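Local coordinates for arginase (Glaciozyma antarctica, PDB 5YNL), which probably hydrolyses L-arginine to L-ornithine and urea in a yeast adapted to the cold, at residues Asp89-Asn92 with Thr96-Phe99; Asp136-His141 with Gln146-Leu151; Gly164-Lys167 with Glu171-Leu174; Pro225-Tyr230 with Arg277-His282; Glu310-Cys315 with Val353-Gly358. All coordinates share one frame; numbering follows the deposited sequence. Where two conformers were deposited one is given.

Interaction 1 (Asp89-Asn92 with Thr96-Phe99)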
# COMPACT_ATOMS: atom_id res chain seq x y z
N ASP A 89 17.44 3.96 -10.15
CA ASP A 89 16.89 2.65 -10.49
C ASP A 89 15.62 2.77 -11.33
O ASP A 89 15.46 2.09 -12.34
CB ASP A 89 16.56 1.83 -9.23
CG ASP A 89 17.81 1.30 -8.54
OD1 ASP A 89 18.89 1.34 -9.16
OD2 ASP A 89 17.69 0.84 -7.39
N ILE A 90 14.74 3.66 -10.89
CA ILE A 90 13.44 3.85 -11.53
C ILE A 90 13.63 4.39 -12.94
O ILE A 90 13.00 3.92 -13.90
CB ILE A 90 12.54 4.78 -10.67
CG1 ILE A 90 12.07 4.07 -9.39
CG2 ILE A 90 11.33 5.24 -11.44
CD1 ILE A 90 11.09 4.88 -8.55
N GLU A 91 14.51 5.38 -13.07
CA GLU A 91 14.83 5.96 -14.36
C GLU A 91 15.49 4.95 -15.33
O GLU A 91 15.16 4.92 -16.51
CB GLU A 91 15.65 7.26 -14.17
CG GLU A 91 14.74 8.51 -13.98
CD GLU A 91 15.46 9.75 -13.43
OE1 GLU A 91 16.54 9.62 -12.82
OE2 GLU A 91 14.92 10.87 -13.60
N ASN A 92 16.39 4.11 -14.81
CA ASN A 92 17.01 3.06 -15.62
C ASN A 92 16.00 2.07 -16.21
O ASN A 92 16.30 1.37 -17.17
CB ASN A 92 18.04 2.27 -14.80
CG ASN A 92 19.22 3.11 -14.34
OD1 ASN A 92 19.69 4.00 -15.06
ND2 ASN A 92 19.71 2.83 -13.14
N THR A 96 10.10 8.08 -15.99
CA THR A 96 10.46 9.46 -15.65
C THR A 96 10.00 9.78 -14.22
O THR A 96 8.90 9.37 -13.80
CB THR A 96 9.91 10.51 -16.64
OG1 THR A 96 10.82 10.62 -17.74
CG2 THR A 96 9.78 11.88 -15.99
N VAL A 97 10.86 10.46 -13.47
CA VAL A 97 10.64 10.65 -12.05
C VAL A 97 10.13 12.05 -11.71
O VAL A 97 10.75 13.06 -12.08
CB VAL A 97 11.90 10.31 -11.24
CG1 VAL A 97 11.77 10.76 -9.80
CG2 VAL A 97 12.16 8.81 -11.31
N ASP A 98 9.00 12.09 -11.02
CA ASP A 98 8.44 13.32 -10.51
C ASP A 98 8.59 13.31 -8.99
O ASP A 98 7.73 12.79 -8.28
CB ASP A 98 6.97 13.43 -10.90
CG ASP A 98 6.39 14.79 -10.64
OD1 ASP A 98 7.17 15.77 -10.55
OD2 ASP A 98 5.14 14.89 -10.54
N PHE A 99 9.70 13.87 -8.51
CA PHE A 99 9.99 14.00 -7.08
C PHE A 99 10.25 15.46 -6.71
O PHE A 99 11.02 16.14 -7.39
CB PHE A 99 11.24 13.20 -6.75
CG PHE A 99 11.60 13.22 -5.29
CD1 PHE A 99 10.64 12.95 -4.32
CD2 PHE A 99 12.91 13.48 -4.89
CE1 PHE A 99 10.99 12.96 -2.95
CE2 PHE A 99 13.25 13.48 -3.55
CZ PHE A 99 12.30 13.24 -2.57

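Interaction 2 (Asp136-His141 with Gln146-Leu151)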
# COMPACT_ATOMS: atom_id res chain seq x y z
N ASP A 136 -3.49 14.48 -0.63
CA ASP A 136 -3.46 15.52 -1.66
C ASP A 136 -2.32 15.28 -2.65
O ASP A 136 -2.53 15.31 -3.87
CB ASP A 136 -3.34 16.91 -1.02
CG ASP A 136 -4.56 17.29 -0.20
OD1 ASP A 136 -5.70 16.98 -0.62
OD2 ASP A 136 -4.38 17.91 0.88
N ARG A 137 -1.11 15.04 -2.13
CA ARG A 137 0.07 14.89 -2.98
C ARG A 137 -0.07 13.66 -3.87
O ARG A 137 0.32 13.67 -5.04
CB ARG A 137 1.35 14.80 -2.14
CG ARG A 137 1.58 16.00 -1.22
CD ARG A 137 2.43 15.62 -0.01
NE ARG A 137 3.81 15.26 -0.36
CZ ARG A 137 4.69 14.74 0.50
NH1 ARG A 137 5.92 14.44 0.09
NH2 ARG A 137 4.34 14.53 1.76
N VAL A 138 -0.64 12.61 -3.30
CA VAL A 138 -0.89 11.37 -4.01
C VAL A 138 -1.88 11.61 -5.15
O VAL A 138 -1.66 11.14 -6.27
CB VAL A 138 -1.38 10.28 -3.05
CG1 VAL A 138 -1.99 9.12 -3.81
CG2 VAL A 138 -0.23 9.81 -2.16
N TYR A 139 -2.95 12.36 -4.88
CA TYR A 139 -3.92 12.66 -5.93
C TYR A 139 -3.28 13.48 -7.06
O TYR A 139 -3.53 13.20 -8.24
CB TYR A 139 -5.16 13.39 -5.42
CG TYR A 139 -6.10 13.72 -6.55
CD1 TYR A 139 -6.85 12.73 -7.16
CD2 TYR A 139 -6.19 15.01 -7.05
CE1 TYR A 139 -7.70 13.02 -8.22
CE2 TYR A 139 -7.03 15.32 -8.11
CZ TYR A 139 -7.78 14.32 -8.69
OH TYR A 139 -8.61 14.62 -9.74
N ALA A 140 -2.48 14.47 -6.68
CA ALA A 140 -1.75 15.31 -7.64
C ALA A 140 -1.03 14.44 -8.66
O ALA A 140 -1.23 14.58 -9.86
CB ALA A 140 -0.75 16.20 -6.91
N HIS A 141 -0.20 13.53 -8.17
CA HIS A 141 0.43 12.53 -9.02
C HIS A 141 -0.61 11.62 -9.70
O HIS A 141 -0.54 11.40 -10.90
CB HIS A 141 1.44 11.71 -8.22
CG HIS A 141 2.60 12.51 -7.72
ND1 HIS A 141 3.74 12.72 -8.47
CD2 HIS A 141 2.79 13.18 -6.56
CE1 HIS A 141 4.59 13.47 -7.78
NE2 HIS A 141 4.03 13.76 -6.63
N GLN A 146 0.33 9.34 -13.42
CA GLN A 146 1.53 8.83 -12.79
C GLN A 146 1.23 7.56 -12.00
O GLN A 146 0.07 7.31 -11.64
CB GLN A 146 2.16 9.89 -11.90
CG GLN A 146 2.57 11.13 -12.64
CD GLN A 146 3.44 12.02 -11.80
OE1 GLN A 146 3.54 11.83 -10.59
NE2 GLN A 146 4.08 12.99 -12.43
N LEU A 147 2.25 6.76 -11.75
CA LEU A 147 2.14 5.69 -10.76
C LEU A 147 2.74 6.30 -9.50
O LEU A 147 3.91 6.64 -9.50
CB LEU A 147 2.94 4.46 -11.21
CG LEU A 147 2.60 3.08 -10.65
CD1 LEU A 147 3.31 2.02 -11.47
CD2 LEU A 147 2.98 2.98 -9.18
N THR A 148 1.93 6.49 -8.45
CA THR A 148 2.42 7.17 -7.24
C THR A 148 3.07 6.17 -6.28
O THR A 148 2.40 5.28 -5.72
CB THR A 148 1.29 7.88 -6.51
OG1 THR A 148 0.51 8.61 -7.47
CG2 THR A 148 1.85 8.82 -5.45
N VAL A 149 4.38 6.31 -6.09
CA VAL A 149 5.11 5.49 -5.14
C VAL A 149 5.16 6.24 -3.81
O VAL A 149 5.87 7.24 -3.70
CB VAL A 149 6.56 5.18 -5.64
CG1 VAL A 149 7.30 4.30 -4.64
CG2 VAL A 149 6.53 4.52 -7.03
N THR A 150 4.39 5.78 -2.82
CA THR A 150 4.47 6.41 -1.51
C THR A 150 5.46 5.67 -0.62
O THR A 150 5.30 4.45 -0.34
CB THR A 150 3.13 6.55 -0.78
OG1 THR A 150 2.15 7.07 -1.68
CG2 THR A 150 3.28 7.51 0.39
N LEU A 151 6.50 6.40 -0.22
CA LEU A 151 7.54 5.87 0.63
C LEU A 151 7.19 6.30 2.03
O LEU A 151 7.25 7.49 2.37
CB LEU A 151 8.91 6.42 0.23
CG LEU A 151 9.33 5.99 -1.17
CD1 LEU A 151 10.76 6.44 -1.48
CD2 LEU A 151 9.16 4.47 -1.33

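Interaction 3 (Gly164-Lys167 with Glu171-Leu174)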
# COMPACT_ATOMS: atom_id res chain seq x y z
N GLY A 164 -6.34 9.49 -2.04
CA GLY A 164 -5.92 10.11 -3.29
C GLY A 164 -6.11 9.19 -4.47
O GLY A 164 -6.70 9.58 -5.48
N THR A 165 -5.61 7.96 -4.34
CA THR A 165 -5.68 6.96 -5.40
C THR A 165 -7.12 6.66 -5.81
O THR A 165 -7.45 6.65 -7.01
CB THR A 165 -4.98 5.67 -4.95
OG1 THR A 165 -3.57 5.93 -4.76
CG2 THR A 165 -5.18 4.58 -5.98
N PHE A 166 -7.98 6.41 -4.83
CA PHE A 166 -9.38 6.10 -5.12
C PHE A 166 -10.15 7.32 -5.57
O PHE A 166 -11.12 7.19 -6.31
CB PHE A 166 -10.05 5.46 -3.91
CG PHE A 166 -9.78 3.98 -3.78
CD1 PHE A 166 -8.52 3.52 -3.42
CD2 PHE A 166 -10.79 3.06 -4.01
CE1 PHE A 166 -8.26 2.17 -3.30
CE2 PHE A 166 -10.54 1.70 -3.89
CZ PHE A 166 -9.27 1.25 -3.54
N LYS A 167 -9.73 8.50 -5.11
CA LYS A 167 -10.30 9.75 -5.58
C LYS A 167 -10.14 9.79 -7.08
O LYS A 167 -11.07 10.13 -7.81
CB LYS A 167 -9.55 10.94 -4.96
CG LYS A 167 -9.91 12.30 -5.53
CD LYS A 167 -10.56 13.17 -4.48
CE LYS A 167 -9.74 13.20 -3.21
NZ LYS A 167 -8.36 13.71 -3.45
N GLU A 171 -12.79 3.08 -9.10
CA GLU A 171 -12.97 1.67 -9.38
C GLU A 171 -11.72 0.84 -9.10
O GLU A 171 -11.61 -0.30 -9.58
CB GLU A 171 -13.45 1.48 -10.82
CG GLU A 171 -14.84 2.13 -11.10
CD GLU A 171 -15.92 1.57 -10.19
OE1 GLU A 171 -15.74 0.46 -9.66
OE2 GLU A 171 -16.96 2.24 -10.01
N ALA A 172 -10.79 1.39 -8.32
CA ALA A 172 -9.56 0.65 -7.99
C ALA A 172 -9.84 -0.47 -6.98
O ALA A 172 -10.89 -0.49 -6.33
CB ALA A 172 -8.50 1.58 -7.46
N CYS A 173 -8.89 -1.38 -6.81
CA CYS A 173 -8.98 -2.34 -5.73
C CYS A 173 -7.73 -2.20 -4.85
O CYS A 173 -6.75 -1.58 -5.27
CB CYS A 173 -9.10 -3.75 -6.28
SG CYS A 173 -7.66 -4.34 -7.14
N LEU A 174 -7.73 -2.78 -3.65
CA LEU A 174 -6.62 -2.54 -2.73
C LEU A 174 -6.04 -3.84 -2.22
O LEU A 174 -6.76 -4.68 -1.63
CB LEU A 174 -7.07 -1.68 -1.56
CG LEU A 174 -6.16 -1.44 -0.33
CD1 LEU A 174 -4.81 -0.84 -0.71
CD2 LEU A 174 -6.87 -0.55 0.69

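Interaction 4 (Pro225-Tyr230 with Arg277-His282)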
# COMPACT_ATOMS: atom_id res chain seq x y z
N PRO A 225 -15.79 -3.09 1.14
CA PRO A 225 -15.15 -4.24 1.79
C PRO A 225 -14.81 -5.40 0.84
O PRO A 225 -14.02 -6.28 1.22
CB PRO A 225 -16.20 -4.70 2.81
CG PRO A 225 -17.53 -4.15 2.29
CD PRO A 225 -17.13 -2.82 1.70
N GLU A 226 -15.40 -5.43 -0.35
CA GLU A 226 -15.09 -6.48 -1.31
C GLU A 226 -13.97 -6.03 -2.24
O GLU A 226 -13.59 -6.77 -3.16
CB GLU A 226 -16.32 -6.83 -2.12
CG GLU A 226 -16.74 -5.70 -3.03
CD GLU A 226 -18.05 -5.06 -2.61
OE1 GLU A 226 -18.41 -5.13 -1.41
OE2 GLU A 226 -18.72 -4.51 -3.50
N ARG A 227 -13.46 -4.83 -2.02
CA ARG A 227 -12.38 -4.30 -2.84
C ARG A 227 -11.01 -4.41 -2.14
O ARG A 227 -9.97 -4.15 -2.73
CB ARG A 227 -12.68 -2.84 -3.23
CG ARG A 227 -13.13 -2.58 -4.69
CD ARG A 227 -14.30 -3.43 -5.15
NE ARG A 227 -13.86 -4.63 -5.87
CZ ARG A 227 -14.68 -5.45 -6.53
NH1 ARG A 227 -15.99 -5.21 -6.58
NH2 ARG A 227 -14.19 -6.52 -7.16
N ILE A 228 -11.01 -4.82 -0.88
CA ILE A 228 -9.75 -5.00 -0.15
C ILE A 228 -9.43 -6.47 0.09
O ILE A 228 -10.33 -7.28 0.36
CB ILE A 228 -9.71 -4.18 1.18
CG1 ILE A 228 -8.43 -4.49 1.98
CG2 ILE A 228 -10.98 -4.38 2.00
CD1 ILE A 228 -8.23 -3.64 3.25
N VAL A 229 -8.13 -6.82 -0.04
CA VAL A 229 -7.65 -8.15 0.33
C VAL A 229 -6.34 -8.04 1.11
O VAL A 229 -5.49 -7.18 0.82
CB VAL A 229 -7.57 -9.11 -0.91
CG1 VAL A 229 -6.50 -8.65 -1.90
CG2 VAL A 229 -7.31 -10.55 -0.48
N TYR A 230 -6.20 -8.90 2.12
CA TYR A 230 -5.05 -8.88 3.02
C TYR A 230 -4.17 -10.11 2.75
O TYR A 230 -4.66 -11.25 2.65
CB TYR A 230 -5.53 -8.93 4.47
CG TYR A 230 -6.13 -7.66 5.02
CD1 TYR A 230 -5.32 -6.63 5.48
CD2 TYR A 230 -7.50 -7.50 5.12
CE1 TYR A 230 -5.86 -5.47 6.00
CE2 TYR A 230 -8.05 -6.33 5.65
CZ TYR A 230 -7.22 -5.32 6.08
OH TYR A 230 -7.75 -4.16 6.60
N ARG A 277 -9.67 -8.64 -14.20
CA ARG A 277 -8.44 -7.89 -14.44
C ARG A 277 -8.68 -6.55 -15.15
O ARG A 277 -7.93 -6.18 -16.06
CB ARG A 277 -7.44 -8.71 -15.26
CG ARG A 277 -6.96 -9.99 -14.58
CD ARG A 277 -6.39 -9.74 -13.19
NE ARG A 277 -5.84 -10.99 -12.66
CZ ARG A 277 -6.56 -11.93 -12.06
NH1 ARG A 277 -7.87 -11.77 -11.90
NH2 ARG A 277 -5.98 -13.03 -11.61
N THR A 278 -9.71 -5.81 -14.73
CA THR A 278 -9.95 -4.50 -15.33
C THR A 278 -9.86 -3.33 -14.34
O THR A 278 -9.93 -2.19 -14.74
CB THR A 278 -11.28 -4.46 -16.10
OG1 THR A 278 -12.30 -5.09 -15.33
CG2 THR A 278 -11.15 -5.17 -17.44
N ARG A 279 -9.69 -3.62 -13.05
CA ARG A 279 -9.59 -2.58 -12.02
C ARG A 279 -8.15 -2.12 -11.78
O ARG A 279 -7.23 -2.95 -11.74
CB ARG A 279 -10.17 -3.09 -10.69
CG ARG A 279 -11.72 -3.25 -10.67
CD ARG A 279 -12.19 -3.57 -9.27
NE ARG A 279 -13.60 -3.95 -9.20
CZ ARG A 279 -14.61 -3.10 -9.03
NH1 ARG A 279 -15.85 -3.57 -8.97
NH2 ARG A 279 -14.41 -1.80 -8.93
N PRO A 280 -7.95 -0.80 -11.61
CA PRO A 280 -6.62 -0.32 -11.21
C PRO A 280 -6.24 -0.97 -9.89
O PRO A 280 -7.14 -1.26 -9.10
CB PRO A 280 -6.84 1.19 -10.99
CG PRO A 280 -8.07 1.53 -11.79
CD PRO A 280 -8.94 0.29 -11.70
N ILE A 281 -4.96 -1.23 -9.65
CA ILE A 281 -4.54 -1.87 -8.41
C ILE A 281 -3.75 -0.89 -7.53
O ILE A 281 -2.80 -0.24 -8.00
CB ILE A 281 -3.67 -3.14 -8.67
CG1 ILE A 281 -4.56 -4.33 -9.03
CG2 ILE A 281 -2.80 -3.48 -7.45
CD1 ILE A 281 -3.80 -5.52 -9.73
N HIS A 282 -4.14 -0.81 -6.25
CA HIS A 282 -3.37 -0.09 -5.25
C HIS A 282 -2.68 -1.15 -4.39
O HIS A 282 -3.35 -1.90 -3.66
CB HIS A 282 -4.29 0.79 -4.39
CG HIS A 282 -3.56 1.80 -3.54
ND1 HIS A 282 -2.18 1.85 -3.44
CD2 HIS A 282 -4.02 2.79 -2.74
CE1 HIS A 282 -1.83 2.83 -2.63
NE2 HIS A 282 -2.93 3.41 -2.19

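Interaction 5 (Glu310-Cys315 with Val353-Gly358)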
# COMPACT_ATOMS: atom_id res chain seq x y z
N GLU A 310 8.95 -14.04 -1.37
CA GLU A 310 7.49 -13.89 -1.39
C GLU A 310 7.04 -12.44 -1.50
O GLU A 310 6.09 -12.14 -2.22
CB GLU A 310 6.83 -14.55 -0.16
CG GLU A 310 6.75 -16.08 -0.20
CD GLU A 310 6.61 -16.70 1.19
OE1 GLU A 310 6.92 -16.01 2.18
OE2 GLU A 310 6.21 -17.88 1.29
N GLY A 311 7.69 -11.53 -0.77
CA GLY A 311 7.35 -10.12 -0.88
C GLY A 311 7.66 -9.63 -2.29
O GLY A 311 6.94 -8.79 -2.87
N HIS A 312 8.73 -10.17 -2.86
CA HIS A 312 9.10 -9.84 -4.22
C HIS A 312 8.11 -10.38 -5.26
O HIS A 312 7.69 -9.65 -6.16
CB HIS A 312 10.48 -10.40 -4.53
CG HIS A 312 11.04 -9.90 -5.82
ND1 HIS A 312 12.01 -8.94 -5.87
CD2 HIS A 312 10.75 -10.24 -7.09
CE1 HIS A 312 12.30 -8.70 -7.15
NE2 HIS A 312 11.55 -9.47 -7.90
N TYR A 313 7.77 -11.66 -5.15
CA TYR A 313 6.78 -12.25 -6.04
C TYR A 313 5.45 -11.48 -6.02
O TYR A 313 4.82 -11.31 -7.06
CB TYR A 313 6.54 -13.75 -5.75
CG TYR A 313 5.51 -14.33 -6.68
CD1 TYR A 313 5.85 -14.77 -7.94
CD2 TYR A 313 4.16 -14.39 -6.31
CE1 TYR A 313 4.91 -15.28 -8.81
CE2 TYR A 313 3.20 -14.90 -7.19
CZ TYR A 313 3.59 -15.34 -8.44
OH TYR A 313 2.67 -15.83 -9.32
N ILE A 314 5.01 -11.02 -4.86
CA ILE A 314 3.79 -10.22 -4.81
C ILE A 314 3.94 -9.00 -5.74
O ILE A 314 3.01 -8.68 -6.52
CB ILE A 314 3.46 -9.73 -3.37
CG1 ILE A 314 3.24 -10.92 -2.43
CG2 ILE A 314 2.25 -8.82 -3.36
CD1 ILE A 314 2.73 -10.49 -1.01
N CYS A 315 5.09 -8.34 -5.67
CA CYS A 315 5.33 -7.14 -6.47
C CYS A 315 5.46 -7.48 -7.93
O CYS A 315 4.96 -6.74 -8.78
CB CYS A 315 6.57 -6.38 -5.96
SG CYS A 315 6.31 -5.65 -4.31
N VAL A 353 10.36 -1.91 -5.09
CA VAL A 353 9.90 -0.81 -5.93
C VAL A 353 10.21 -1.13 -7.39
O VAL A 353 9.31 -1.15 -8.21
CB VAL A 353 10.52 0.57 -5.53
CG1 VAL A 353 10.23 1.61 -6.58
CG2 VAL A 353 9.96 1.05 -4.18
N ARG A 354 11.48 -1.42 -7.69
CA ARG A 354 11.93 -1.70 -9.06
C ARG A 354 11.04 -2.76 -9.67
O ARG A 354 10.60 -2.65 -10.81
CB ARG A 354 13.38 -2.19 -9.08
CG ARG A 354 14.40 -1.17 -8.60
CD ARG A 354 15.81 -1.53 -9.06
NE ARG A 354 16.26 -2.86 -8.64
CZ ARG A 354 16.92 -3.12 -7.51
NH1 ARG A 354 17.21 -2.14 -6.66
NH2 ARG A 354 17.28 -4.35 -7.22
N CYS A 355 10.80 -3.79 -8.88
CA CYS A 355 10.05 -4.94 -9.24
C CYS A 355 8.60 -4.60 -9.54
O CYS A 355 8.04 -5.01 -10.56
CB CYS A 355 10.09 -5.86 -8.03
SG CYS A 355 9.64 -7.48 -8.44
N ALA A 356 8.01 -3.82 -8.64
CA ALA A 356 6.61 -3.45 -8.77
C ALA A 356 6.42 -2.61 -10.02
O ALA A 356 5.34 -2.64 -10.62
CB ALA A 356 6.12 -2.68 -7.53
N LEU A 357 7.46 -1.87 -10.39
CA LEU A 357 7.39 -0.94 -11.51
C LEU A 357 7.72 -1.61 -12.85
O LEU A 357 7.56 -1.00 -13.91
CB LEU A 357 8.29 0.30 -11.27
CG LEU A 357 7.51 1.52 -10.77
CD1 LEU A 357 6.80 1.17 -9.49
CD2 LEU A 357 8.38 2.76 -10.57
N GLY A 358 8.17 -2.85 -12.82
CA GLY A 358 8.40 -3.55 -14.07
C GLY A 358 9.79 -4.07 -14.34
O GLY A 358 10.14 -4.34 -15.50

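Interaction 1 (Asp89-Asn92 with Thr96-Phe99)
The contact of Ile90 and Glu91 with Val97 is a small apolar helix-to-strand contact at the edge of the parallel sheet in the alpha/beta arginase fold. Helix 86-92 turns back through a short loop into strand 96-99, an outermost strand of that sheet, so the helix end packs against the strand it leads into. The backbones come nearest at the turn, where the CA atoms of Glu91 and Thr96 are 5.7 Å apart. Further along, Val97 supplies most of the strand's share of the surface. With CG1 anti to the backbone N (chi1 169°), the other methyl, CG2, lies beside that N and faces the helix, and both helix residues meet this one methyl. From the buried side comes Ile90, whose CG2 stands 3.7 Å from Val97 CG2; the two side chains run at roughly a right angle, branch against branch. Ile90 is also held by Ala58 and Ile60 of strand 57-63 and by Leu357, so its part of the contact merges with the core. Glu91 serves the outer side with its aliphatic portion. Its extended chain carries the carboxylate past the valine on the solvent side, and that end approaches the strand more closely than the start of the side chain does. Near the methyl, Glu91 CD is 4.0 Å from Val97 CG2, while Glu91 CG is closer still to the same atom, at 3.7 Å.

Interaction 2 (Asp136-His141 with Gln146-Leu151)
The backbone oxygen His141 O accepts a weak bond from Gln146 N across 3.4 Å, bent to 144° at the hydrogen, and so ties the last turns of helix 124-142 to the residue that leads into strand 147-152. The same two residues meet again through their side chains. Gln146 OE1 sits at the edge of the His141 ring, near its plane, on the ND1 side; the modelled separation of His141 ND1 and Gln146 OE1 is too short to be trusted, so the pairing is plausible but its length doubtful. The other end of the amide is engaged too, because Gln146 NE2 bonds to Asp98 on the edge strand. Beyond this polar corner methyls and hydroxyls of the strand face the helix. With OG1 beside the backbone N (chi1 -45°), Thr148 has its methyl anti to that N, and CG2 reaches Val138 CG2 at 4.0 Å, while Thr148 OG1 lies 3.3 Å from His141 CB. Val138 CG2 also stands 3.7 Å from Thr150 OG1, a hydroxyl that is hydrogen-bonded to Thr161. The axes of 136-141 and 147-151 approach to 8.1 Å and run roughly antiparallel (152°), as expected for the return half of a beta-alpha-beta crossover in an alpha/beta sandwich.

Interaction 3 (Gly164-Lys167 with Glu171-Leu174)
Rotation of Phe166 about CA-CB sets CG beside its backbone N and anti to the carbonyl carbon (chi1 -82°), and this carries the ring across to Ala172, although the side chain does not start out in that direction. The CB of Leu174, set by the backbone, points toward the same ring. The setting is the return from a helix to the sheet within a beta-alpha-beta unit: helix 158-168 ends, a brief loop follows, and the chain enters strand 173-177 of the parallel arginase sheet. Ala172 lies just before that strand. Its methyl is placed almost squarely over the aromatic face, with CB 4.1 Å from the centroid of the Phe166 ring and 13° off the normal, a CH-pi contact. Leu174 approaches differently, its CB near the ring plane and at the edge, 4.2 Å from Phe166 CZ. One ring therefore serves two residues of the incoming segment, one before the strand and one in it, by face and by edge. Cys222 and Leu223 of a loop also touch Phe166, extending its buried surroundings. The strand itself is fixed on both sides by backbone hydrogen bonds, Cys173 with Pro280 and His282, Leu174 with Arg227 and Val229. Within the contact the nearest approach involves the backbone: Phe166 CE2 stands 3.3 Å from the carbonyl oxygen Ala172 O.

Interaction 4 (Pro225-Tyr230 with Arg277-His282)
Arg227 and Arg279 meet face to face through their guanidinium groups, whose planes are 30° apart. Over the centre of the Arg227 group, 3.2 Å above its plane, lies Arg279 NE; conversely, Arg227 NE sits above the Arg279 group, displaced toward the rim. The central carbons are 3.4 Å apart, Arg227 CZ to Arg279 CZ. Reaching this overlap takes unequal chains: that of Arg227 is folded at chi2 and chi3 (53° and -96°), whereas that of Arg279 is extended from CG to NE.

Two like charges this close would be expected to repel. The shortest approach, 2.9 Å between Arg227 NH1 and Arg279 NH1, joins two donors and is uncomfortably close. Both residues lie just ahead of strands of the parallel arginase sheet, 228-233 and 281-286, which are not neighbours: strand 173-177 runs between them, and the nearest CA atoms, of Arg227 and Arg279, stay 9.7 Å apart. The long side chains thus reach across the start of the middle strand.

Polar partners outside the pair occupy the ends of both groups. Arg279 NH2 forms a salt bridge with Glu171, which would offset part of the repulsion, and Arg227 NH2 donates to Val273 O. Glu226 OE2 is also on hand, but distant, 6.2 Å from Arg279 NH1.

Interaction 5 (Glu310-Cys315 with Val353-Gly358)
Cys315 and Ala356 bring helices 308-320 and 345-356 very close, their CA atoms only 4.5 Å apart. Small residues permit this approach: Cys315 CB rests 4.0 Å from Ala356 CB, and the carbonyl oxygen Cys315 O comes to 3.7 Å from Ala356 CA, so that backbone packs on backbone with little side chain between. Cys355, one residue earlier, adds its sulfur, which lies 4.1 Å from Cys315 CB. The two thiols themselves stay apart, with Cys315 SG and Cys355 SG 5.6 Å from one another, and form no disulfide.

The second half of the contact is aromatic. His312 extends its ring by holding CG anti to the backbone N (chi1 -170°), and the end of the side chain thereby comes nearer the other helix. Cys355 is turned to meet it, placing its sulfur over one face of the imidazole. CB follows over the same face, 4.1 Å from the centroid of the His312 ring, a CH-pi contact. The model brings His312 NE2 and the sulfur too close, so the exact depth of the sulfur-aromatic approach is doubtful. Phe308 meets the imidazole too, its ring steeply inclined to that of the histidine.

Beyond the contact, helix 345-356 is closed by a Schellman motif at Gly358, whose N bonds to Cys355 O at 3.1 Å and whose phi is positive (121°). Ala356 also leans on Leu327 of strand 324-330, which lies between these helices in sequence. The two helices pack together within a helical layer of the three-layer alpha/beta/alpha arginase fold.

Along the chain interactions 1 to 3 follow in series, each closing before the next opens, and interactions 4 and 5 come after them in turn; interactions 1 to 4 reach one parallel sheet. Helices 124-142 and 158-168, in interactions 2 and 3, lie on one face and touch through Val138 and Thr165; helices 86-92 and 345-356, in interactions 1 and 5, lie on the other, joined by Ile90 packing against Val353 and Leu357. Leu147 of interaction 2 packs against Leu357 of interaction 5 on that second face. Interactions 3 and 4 are nearest, centres 8 Å apart, whereas interactions 1 and 4 are 26 Å apart. Together they tie both helical layers to the single sheet that forms the centre of the arginase fold.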